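Local coordinates for protein N-formylglutamate amidohydrolase (Ralstonia eutropha, PDB 2Q7S) that binds a zinc ion and is probably a hydrolase of the N-formylglutamate amidohydrolase family, at residues 255-259 with 260-264. Sequence-based numbering, arbitrary orientation.
Sequences LYMEE and GTRER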
loop_
_atom_site.group_PDB
_atom_site.type_symbol
_atom_site.label_atom_id
_atom_site.label_comp_id
_atom_site.label_asym_id
_atom_site.label_seq_id
_atom_site.Cartn_x
_atom_site.Cartn_y
_atom_site.Cartn_z
ATOM N N LEU A 255 -6.718 15.460 0.263
ATOM C CA LEU A 255 -5.463 16.194 0.107
ATOM C C LEU A 255 -4.948 16.284 -1.328
ATOM O O LEU A 255 -4.138 17.140 -1.629
ATOM C CB LEU A 255 -4.370 15.558 0.964
ATOM C CG LEU A 255 -4.529 15.620 2.488
ATOM C CD1 LEU A 255 -3.319 14.985 3.133
ATOM C CD2 LEU A 255 -4.671 17.037 2.937
ATOM N N TYR A 256 -5.338 15.357 -2.192
ATOM C CA TYR A 256 -4.792 15.333 -3.547
ATOM C C TYR A 256 -5.756 15.013 -4.682
ATOM O O TYR A 256 -5.448 15.334 -5.820
ATOM C CB TYR A 256 -3.590 14.370 -3.598
ATOM C CG TYR A 256 -3.915 12.910 -3.519
ATOM C CD1 TYR A 256 -3.979 12.268 -2.298
ATOM C CD2 TYR A 256 -4.125 12.180 -4.663
ATOM C CE1 TYR A 256 -4.231 10.905 -2.230
ATOM C CE2 TYR A 256 -4.411 10.845 -4.621
ATOM C CZ TYR A 256 -4.452 10.195 -3.383
ATOM O OH TYR A 256 -4.719 8.844 -3.348
HETATM N N MSE A 257 -6.918 14.431 -4.382
HETATM C CA MSE A 257 -7.890 14.081 -5.413
HETATM C C MSE A 257 -9.307 14.336 -4.962
HETATM O O MSE A 257 -9.584 14.507 -3.757
HETATM C CB MSE A 257 -7.755 12.613 -5.812
HETATM C CG MSE A 257 -7.851 11.704 -4.648
HETATM SE SE MSE A 257 -7.891 9.792 -5.068
HETATM C CE MSE A 257 -9.735 9.344 -4.751
ATOM N N GLU A 258 -10.191 14.331 -5.949
ATOM C CA GLU A 258 -11.630 14.409 -5.722
ATOM C C GLU A 258 -12.170 12.996 -5.638
ATOM O O GLU A 258 -12.103 12.230 -6.598
ATOM C CB GLU A 258 -12.312 15.176 -6.847
ATOM C CG GLU A 258 -11.885 16.607 -6.940
ATOM C CD GLU A 258 -12.252 17.381 -5.683
ATOM O OE1 GLU A 258 -13.430 17.276 -5.263
ATOM O OE2 GLU A 258 -11.381 18.080 -5.119
ATOM N N GLU A 259 -12.686 12.639 -4.470
ATOM C CA GLU A 259 -13.055 11.243 -4.203
ATOM C C GLU A 259 -14.129 10.696 -5.147
ATOM O O GLU A 259 -14.126 9.515 -5.481
ATOM C CB GLU A 259 -13.434 11.063 -2.730
ATOM C CG GLU A 259 -12.233 11.346 -1.750
ATOM C CD GLU A 259 -12.319 10.512 -0.475
ATOM O OE1 GLU A 259 -12.190 9.266 -0.634
ATOM O OE2 GLU A 259 -12.551 11.080 0.646
ATOM N N GLY A 260 -15.036 11.549 -5.604
ATOM C CA GLY A 260 -16.032 11.121 -6.581
ATOM C C GLY A 260 -15.450 10.796 -7.941
ATOM O O GLY A 260 -15.528 9.660 -8.374
ATOM N N THR A 261 -14.838 11.783 -8.603
ATOM C CA THR A 261 -14.293 11.598 -9.964
ATOM C C THR A 261 -12.930 10.864 -9.981
ATOM O O THR A 261 -12.489 10.376 -11.027
ATOM C CB THR A 261 -14.216 12.953 -10.714
ATOM O OG1 THR A 261 -13.182 13.785 -10.170
ATOM C CG2 THR A 261 -15.542 13.706 -10.580
ATOM N N ARG A 262 -12.301 10.764 -8.806
ATOM C CA ARG A 262 -10.928 10.199 -8.609
ATOM C C ARG A 262 -9.834 11.110 -9.197
ATOM O O ARG A 262 -8.678 10.694 -9.348
ATOM C CB ARG A 262 -10.748 8.792 -9.190
ATOM C CG ARG A 262 -11.607 7.631 -8.645
ATOM C CD ARG A 262 -10.973 6.948 -7.418
ATOM N NE ARG A 262 -11.656 7.388 -6.207
ATOM C CZ ARG A 262 -11.446 6.929 -4.981
ATOM N NH1 ARG A 262 -10.499 6.016 -4.743
ATOM N NH2 ARG A 262 -12.156 7.456 -3.969
ATOM N N GLU A 263 -10.171 12.344 -9.513
ATOM C CA GLU A 263 -9.258 13.179 -10.299
ATOM C C GLU A 263 -8.391 14.060 -9.452
ATOM O O GLU A 263 -8.852 14.642 -8.479
ATOM C CB GLU A 263 -10.048 14.030 -11.280
ATOM C CG GLU A 263 -10.704 13.164 -12.338
ATOM C CD GLU A 263 -10.938 13.911 -13.594
ATOM O OE1 GLU A 263 -11.484 15.037 -13.507
ATOM O OE2 GLU A 263 -10.571 13.370 -14.660
ATOM N N ARG A 264 -7.136 14.194 -9.858
ATOM C CA ARG A 264 -6.191 15.040 -9.118
ATOM C C ARG A 264 -6.823 16.402 -8.905
ATOM O O ARG A 264 -7.431 16.966 -9.843
ATOM C CB ARG A 264 -4.873 15.206 -9.856
ATOM C CG ARG A 264 -4.124 13.895 -10.101
ATOM C CD ARG A 264 -2.880 14.105 -10.942
ATOM N NE ARG A 264 -2.231 12.823 -11.176
ATOM C CZ ARG A 264 -0.969 12.638 -11.536
ATOM N NH1 ARG A 264 -0.128 13.650 -11.717
ATOM N NH2 ARG A 264 -0.543 11.400 -11.693
#
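Glu-258 N meets Glu-263 O in a local contact, a short, weakly bonded beta hairpin. Its strands 257-258 and 263-264 run round the turn 259-262, between strand 244-252 and the C-terminal helix 267-289. The straightest backbone bond across the hairpin runs from Glu-258 N to Glu-263 O, 2.9 Å. Glu-258 O receives Arg-262 N at 2.7 Å, but the bond is bent and weak. Beside this pairing, Met-257 CA and Arg-264 CA approach to 4.2 Å as a non-hydrogen-bonded pair. Arg-262 has a positive phi of 70°, which helps reverse the chain. Its side chain bends twice, the second time about CG-CD (chi3 103°), which returns the guanidinium to the Glu-259 carbonyl. Arg-262 NH2 donates to Glu-259 O at 3.2 Å. The oxygen lies at the guanidinium edge and is met on a lone pair. NE adds a weak bond to the same oxygen, from the same edge of the group. Glu-259 OE1 is a long salt-bridge partner of NH2, at 3.8 Å, with the two planes 40° apart. Its OE2 is bonded to Asn-176 N. Met-257 CG lies over the Tyr-256 ring, offset toward the rim. Tyr-256 OH is hydrogen-bonded to Thr-56 O and Ser-173 OG, neighbours in sequence of the zinc ligands Asp-55 and His-172. The contact is thus a short, weakly bonded antiparallel beta hairpin whose Tyr-256 lies beside the zinc site.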